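Local atomic coordinates of metallo-beta-lactamase family protein (Thermus thermophilus, PDB entry 2ZO4), a protein that binds two zinc ions and probably acts as a hydrolase of the metallo-beta-lactamase superfamily. Residues Leu26-Ala30 with Gly31-Leu35; Pro169-Ala172 with Asp173-Ala177; Ala188-Ala191 with Leu192-Lys195. All coordinates share one frame; numbering follows the deposited sequence.

Contact 1 (Leu26-Ala30 with Gly31-Leu35); sequences LLQGA and GEVAL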
loop_
_atom_site.group_PDB
_atom_site.type_symbol
_atom_site.label_atom_id
_atom_site.label_comp_id
_atom_site.label_asym_id
_atom_site.label_seq_id
_atom_site.Cartn_x
_atom_site.Cartn_y
_atom_site.Cartn_z
ATOM N N LEU A 26 -1.668 12.778 -11.502
ATOM C CA LEU A 26 -1.644 12.880 -12.958
ATOM C C LEU A 26 -0.424 13.691 -13.394
ATOM O O LEU A 26 -0.200 14.806 -12.912
ATOM C CB LEU A 26 -2.940 13.547 -13.452
ATOM C CG LEU A 26 -3.371 13.619 -14.927
ATOM C CD1 LEU A 26 -2.448 14.465 -15.801
ATOM C CD2 LEU A 26 -3.559 12.231 -15.532
ATOM N N LEU A 27 0.367 13.111 -14.290
ATOM C CA LEU A 27 1.521 13.795 -14.862
ATOM C C LEU A 27 1.274 14.044 -16.340
ATOM O O LEU A 27 0.969 13.119 -17.083
ATOM C CB LEU A 27 2.808 12.985 -14.665
ATOM C CG LEU A 27 3.474 12.946 -13.284
ATOM C CD1 LEU A 27 2.704 12.076 -12.307
ATOM C CD2 LEU A 27 4.899 12.440 -13.408
ATOM N N GLN A 28 1.384 15.302 -16.752
ATOM C CA GLN A 28 1.240 15.671 -18.159
ATOM C C GLN A 28 2.422 16.543 -18.586
ATOM O O GLN A 28 2.832 17.440 -17.857
ATOM C CB GLN A 28 -0.087 16.409 -18.380
ATOM C CG GLN A 28 -0.415 16.735 -19.838
ATOM C CD GLN A 28 -1.719 17.506 -19.986
ATOM O OE1 GLN A 28 -2.123 18.248 -19.090
ATOM N NE2 GLN A 28 -2.382 17.331 -21.119
ATOM N N GLY A 29 2.966 16.267 -19.764
ATOM C CA GLY A 29 4.092 17.028 -20.293
ATOM C C GLY A 29 4.815 16.272 -21.388
ATOM O O GLY A 29 4.724 15.043 -21.467
ATOM N N ALA A 30 5.531 17.016 -22.231
ATOM C CA ALA A 30 6.280 16.458 -23.361
ATOM C C ALA A 30 5.428 15.538 -24.243
ATOM O O ALA A 30 5.932 14.574 -24.818
ATOM C CB ALA A 30 7.552 15.738 -22.870
ATOM N N GLY A 31 4.138 15.847 -24.339
ATOM C CA GLY A 31 3.207 15.077 -25.160
ATOM C C GLY A 31 2.720 13.790 -24.517
ATOM O O GLY A 31 1.963 13.035 -25.136
ATOM N N GLU A 32 3.145 13.548 -23.276
ATOM C CA GLU A 32 2.807 12.327 -22.542
ATOM C C GLU A 32 1.839 12.602 -21.402
ATOM O O GLU A 32 1.862 13.681 -20.805
ATOM C CB GLU A 32 4.070 11.677 -21.961
ATOM C CG GLU A 32 4.975 10.993 -22.978
ATOM C CD GLU A 32 6.294 10.532 -22.370
ATOM O OE1 GLU A 32 6.376 10.396 -21.127
ATOM O OE2 GLU A 32 7.254 10.303 -23.137
ATOM N N VAL A 33 1.000 11.611 -21.105
ATOM C CA VAL A 33 0.129 11.630 -19.934
ATOM C C VAL A 33 0.305 10.322 -19.150
ATOM O O VAL A 33 0.260 9.226 -19.725
ATOM C CB VAL A 33 -1.372 11.813 -20.310
ATOM C CG1 VAL A 33 -2.241 11.830 -19.059
ATOM C CG2 VAL A 33 -1.594 13.097 -21.116
ATOM N N ALA A 34 0.501 10.449 -17.841
ATOM C CA ALA A 34 0.679 9.296 -16.966
ATOM C C ALA A 34 -0.133 9.434 -15.690
ATOM O O ALA A 34 -0.350 10.541 -15.204
ATOM C CB ALA A 34 2.144 9.113 -16.626
ATOM N N LEU A 35 -0.582 8.301 -15.162
ATOM C CA LEU A 35 -1.221 8.254 -13.853
ATOM C C LEU A 35 -0.392 7.464 -12.848
ATOM O O LEU A 35 0.085 6.365 -13.151
ATOM C CB LEU A 35 -2.615 7.634 -13.941
ATOM C CG LEU A 35 -3.858 8.531 -13.965
ATOM C CD1 LEU A 35 -5.089 7.658 -14.112
ATOM C CD2 LEU A 35 -3.974 9.393 -12.714
#
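Leu-27 and Ala-34 exchange a pair of backbone hydrogen bonds, Leu-27 N to Ala-34 O and Ala-34 N to Leu-27 O, both 2.8 Å long. A second pair lies next to the bend: Gly-29 N gives to Glu-32 O at 3.0 Å, and Glu-32 N returns to Gly-29 O at 2.8 Å. This last donor stands above the plane of the Gly-29 carbonyl, 51° out of it, where the chain enters the turn. Weaker CA-H...O contacts fill in between, such as Val-33 CA to Leu-27 O at 3.3 Å.

Apolar packing is richest on the face carrying Leu-26, Gln-28, Val-33 and Leu-35. Leu-26 has CG anti to its own nitrogen (chi1 -170°), which leans CD2 over the neighbouring strand. There Leu-26 CD2 meets Val-33 CG1 on the diagonal at 3.8 Å and Leu-35 CD2 at 4.0 Å. Nearer the turn, the extended Gln-28 chain runs beside Val-33 in the same direction, and Gln-28 CG touches Val-33 CG2 at 4.0 Å. On the opposite face Leu-27 CB and Ala-34 CB approach to only 4.4 Å; Glu-32 also rises from this side, and its OE1 accepts from the Ala-159 backbone N.

Ala-30 and Gly-31 are the two central turn residues, both with positive phi; Gly-31, with phi 80°, has no CB to collide with Ala-30 O. Outside the hairpin, Leu-26 and Leu-35 both pack on Leu-11 of strand 8-14, while backbone bonds carry the sheet onward from Leu-35 to strand 65-68. The whole is an antiparallel beta hairpin with a two-residue loop in a type I' turn from Gly-29 to Glu-32, joining strands 21-29 and 32-36 of the six-stranded mixed sheet in the metallo-beta-lactamase fold.

Contact 2 (Pro169-Ala172 with Asp173-Ala177); sequences PGHA and DGHAA. With ZN (zinc ion), chain B.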
loop_
_atom_site.group_PDB
_atom_site.type_symbol
_atom_site.label_atom_id
_atom_site.label_comp_id
_atom_site.label_asym_id
_atom_site.label_seq_id
_atom_site.Cartn_x
_atom_site.Cartn_y
_atom_site.Cartn_z
ATOM N N PRO A 169 9.216 -1.679 0.898
ATOM C CA PRO A 169 8.397 -2.793 1.371
ATOM C C PRO A 169 7.909 -2.583 2.806
ATOM O O PRO A 169 8.511 -1.810 3.555
ATOM C CB PRO A 169 9.358 -3.983 1.305
ATOM C CG PRO A 169 10.714 -3.372 1.458
ATOM C CD PRO A 169 10.625 -2.078 0.720
ATOM N N GLY A 170 6.823 -3.262 3.170
ATOM C CA GLY A 170 6.231 -3.138 4.498
ATOM C C GLY A 170 4.723 -3.057 4.417
ATOM O O GLY A 170 4.021 -4.006 4.770
ATOM N N HIS A 171 4.223 -1.917 3.948
ATOM C CA HIS A 171 2.802 -1.754 3.673
ATOM C C HIS A 171 2.337 -2.745 2.600
ATOM O O HIS A 171 1.246 -3.302 2.686
ATOM C CB HIS A 171 2.504 -0.320 3.247
ATOM C CG HIS A 171 1.063 -0.077 2.928
ATOM N ND1 HIS A 171 0.097 0.044 3.903
ATOM C CD2 HIS A 171 0.420 0.046 1.745
ATOM C CE1 HIS A 171 -1.077 0.247 3.336
ATOM N NE2 HIS A 171 -0.909 0.254 2.026
ATOM N N ALA A 172 3.175 -2.942 1.586
ATOM C CA ALA A 172 3.012 -4.022 0.615
ATOM C C ALA A 172 4.400 -4.486 0.215
ATOM O O ALA A 172 5.366 -3.724 0.311
ATOM C CB ALA A 172 2.217 -3.556 -0.604
ATOM N N ASP A 173 4.506 -5.733 -0.232
ATOM C CA ASP A 173 5.810 -6.356 -0.493
ATOM C C ASP A 173 6.620 -5.633 -1.573
ATOM O O ASP A 173 7.805 -5.361 -1.383
ATOM C CB ASP A 173 5.621 -7.836 -0.830
ATOM C CG ASP A 173 4.858 -8.580 0.257
ATOM O OD1 ASP A 173 5.392 -8.698 1.379
ATOM O OD2 ASP A 173 3.721 -9.036 -0.004
ATOM N N GLY A 174 5.971 -5.322 -2.691
ATOM C CA GLY A 174 6.603 -4.570 -3.775
ATOM C C GLY A 174 6.082 -3.147 -3.832
ATOM O O GLY A 174 5.831 -2.604 -4.912
ATOM N N HIS A 175 5.906 -2.536 -2.666
ATOM C CA HIS A 175 5.497 -1.147 -2.631
ATOM C C HIS A 175 6.638 -0.279 -3.149
ATOM O O HIS A 175 7.801 -0.444 -2.754
ATOM C CB HIS A 175 5.069 -0.713 -1.232
ATOM C CG HIS A 175 4.516 0.676 -1.187
ATOM N ND1 HIS A 175 5.318 1.795 -1.131
ATOM C CD2 HIS A 175 3.240 1.128 -1.215
ATOM C CE1 HIS A 175 4.560 2.877 -1.120
ATOM N NE2 HIS A 175 3.295 2.499 -1.173
ATOM N N ALA A 176 6.295 0.633 -4.047
ATOM C CA ALA A 176 7.267 1.557 -4.598
ATOM C C ALA A 176 6.769 2.986 -4.439
ATOM O O ALA A 176 5.609 3.278 -4.720
ATOM C CB ALA A 176 7.530 1.233 -6.071
ATOM N N ALA A 177 7.646 3.865 -3.962
ATOM C CA ALA A 177 7.411 5.308 -4.031
ATOM C C ALA A 177 8.112 5.857 -5.272
ATOM O O ALA A 177 9.050 5.243 -5.787
ATOM C CB ALA A 177 7.926 5.999 -2.777
HETATM ZN ZN ZN B . -2.312 0.362 0.486
HETATM O O HOH W 1 -4.143 1.158 0.253
#
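Ala-172 and His-175 meet at the two ends of a type I beta turn. His-175 N donates a long hydrogen bond of 3.3 Å to Ala-172 O, arriving well above the carbonyl plane, 71° out of it. Gly-170 N reaches the same oxygen from the other face of that plane, so two donors hold one carbonyl, one from ahead of the turn and one from its last residue. The methyl CB of Ala-172 lies 4.1 Å from CB of His-175. Upstream, Pro-169 sets its ring carbon CB against Asp-173 O at 3.4 Å.

The two imidazoles stand close, His-171 CD2 4.2 Å from His-175 CD2, but their polar ends have different tasks. His-171, with CG anti to its backbone N (chi1 179°), reaches out to coordinate the zinc ion of chain B through NE2 at 2.1 Å. The same metal holds water 1 at 2.0 Å, in the plane of the His-171 ring and off its edge. His-70, His-72 and Asp-190 supply the remaining protein ligands.

A second shell fixes these groups. His-171 ND1 is bonded to Asn-199 O, which helps, with the zinc bond, to fix the ring's rotation, while His-175 is held at both nitrogens, ND1 by Thr-168 OG1 and NE2 by Asp-190 N. Asp-173 OD1 accepts from Arg-207 N.

All of this is buried in the connection between strands 161-167 and 176-180, neighbours in the five-stranded sheet; Pro-169 O is bonded to Ser-217 OG of helix 210-222.

Contact 3 (Ala188-Ala191 with Leu192-Lys195); sequences AGDA and LLEK. With ZN (zinc ion), chain B; ZN (zinc ion), chain C.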
loop_
_atom_site.group_PDB
_atom_site.type_symbol
_atom_site.label_atom_id
_atom_site.label_comp_id
_atom_site.label_asym_id
_atom_site.label_seq_id
_atom_site.Cartn_x
_atom_site.Cartn_y
_atom_site.Cartn_z
ATOM N N ALA A 188 4.714 9.295 -2.343
ATOM C CA ALA A 188 5.047 8.297 -1.329
ATOM C C ALA A 188 4.192 7.035 -1.347
ATOM O O ALA A 188 4.539 6.052 -0.694
ATOM C CB ALA A 188 5.009 8.936 0.062
ATOM N N GLY A 189 3.084 7.057 -2.087
ATOM C CA GLY A 189 2.101 5.971 -2.025
ATOM C C GLY A 189 1.604 5.821 -0.599
ATOM O O GLY A 189 1.328 6.814 0.066
ATOM N N ASP A 190 1.518 4.584 -0.117
ATOM C CA ASP A 190 1.139 4.343 1.270
ATOM C C ASP A 190 2.316 3.953 2.167
ATOM O O ASP A 190 2.117 3.336 3.206
ATOM C CB ASP A 190 0.037 3.282 1.359
ATOM C CG ASP A 190 -1.272 3.727 0.728
ATOM O OD1 ASP A 190 -1.363 4.861 0.207
ATOM O OD2 ASP A 190 -2.219 2.916 0.749
ATOM N N ALA A 191 3.539 4.306 1.774
ATOM C CA ALA A 191 4.716 4.047 2.612
ATOM C C ALA A 191 4.764 5.019 3.795
ATOM O O ALA A 191 5.428 4.763 4.809
ATOM C CB ALA A 191 5.998 4.156 1.782
ATOM N N LEU A 192 4.049 6.133 3.637
ATOM C CA LEU A 192 4.012 7.224 4.598
ATOM C C LEU A 192 2.648 7.903 4.479
ATOM O O LEU A 192 2.165 8.134 3.370
ATOM C CB LEU A 192 5.119 8.235 4.266
ATOM C CG LEU A 192 5.806 9.045 5.366
ATOM C CD1 LEU A 192 6.726 8.167 6.200
ATOM C CD2 LEU A 192 6.597 10.188 4.750
ATOM N N LEU A 193 2.027 8.201 5.617
ATOM C CA LEU A 193 0.780 8.976 5.666
ATOM C C LEU A 193 0.861 9.975 6.815
ATOM O O LEU A 193 1.547 9.716 7.802
ATOM C CB LEU A 193 -0.436 8.060 5.860
ATOM C CG LEU A 193 -0.810 7.020 4.793
ATOM C CD1 LEU A 193 -1.945 6.137 5.292
ATOM C CD2 LEU A 193 -1.180 7.674 3.464
ATOM N N GLU A 194 0.157 11.101 6.694
ATOM C CA GLU A 194 0.214 12.168 7.710
ATOM C C GLU A 194 -0.601 11.951 8.993
ATOM O O GLU A 194 -0.190 12.397 10.069
ATOM C CB GLU A 194 -0.150 13.537 7.107
ATOM C CG GLU A 194 -1.575 13.643 6.565
ATOM C CD GLU A 194 -2.203 15.021 6.752
ATOM O OE1 GLU A 194 -1.506 15.970 7.184
ATOM O OE2 GLU A 194 -3.414 15.148 6.470
ATOM N N LYS A 195 -1.757 11.303 8.899
ATOM C CA LYS A 195 -2.673 11.279 10.054
ATOM C C LYS A 195 -2.537 10.010 10.882
ATOM O O LYS A 195 -2.438 10.054 12.114
ATOM C CB LYS A 195 -4.124 11.476 9.602
HETATM ZN ZN ZN B . -2.312 0.362 0.486
HETATM ZN ZN ZN C . -4.061 3.092 -0.177
HETATM O O HOH W 1 -4.143 1.158 0.253
#
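Ala-188 turns its methyl toward Leu-192, CB to CB 4.3 Å, in a loose apolar touch. Its carbonyl begins a type II' beta turn, accepting from Ala-191 N at 3.2 Å. Gly-189 comes next with phi 58° and psi -135°, the conformation that the first central position of such a turn requires; its O lies 4.3 Å from Leu-193 CD2.

Asp-190 holds CG beside its backbone N (chi1 -65°), and its side chain leaves the turn for the metals. Asp-190 OD2 bridges both, at 2.1 Å from the zinc ion of chain C and at a longer 2.6 Å from the zinc ion of chain B; water 1 also binds both. This is the bridging aspartate found in many binuclear sites of the metallo-beta-lactamase superfamily, with Asp-74, His-75 and His-233 completing the chain C site. Asp-190 OD1 makes no metal bond and lies 4.3 Å from Leu-193 CD2, whose side chain also touches His-233.

Ala-191 ends the turn and packs its methyl on Leu-221 of helix 210-222. Beyond it the chain carries the Leu-192 side chain onto Leu-218 of that helix and onto Val-240, Ala-244 and Leu-247 of helix 240-261.

Contacts 2 and 3 each supply a ligand, His-171 and Asp-190, to the dinuclear zinc site, their centres about 11 Å apart. Contact 2 leads into strand 176-180 and contact 3 leaves strand 185-189, neighbours in one sheet. His-175 NE2 lies 2.9 Å from Asp-190 N, a probable hydrogen bond, which probably helps to position the backbone of the metal-binding Asp-190. His-171 NE2 and Asp-190 OD2, 3.2 Å apart, share the zinc ion of chain B, to which water 1 is also bound. Contact 1 belongs to the other large sheet, about 24 Å from contact 2 and 23 Å from contact 3 between centres, and touches neither; still, its Leu-35 side chain comes within about 10 Å of that of the zinc ligand His-75.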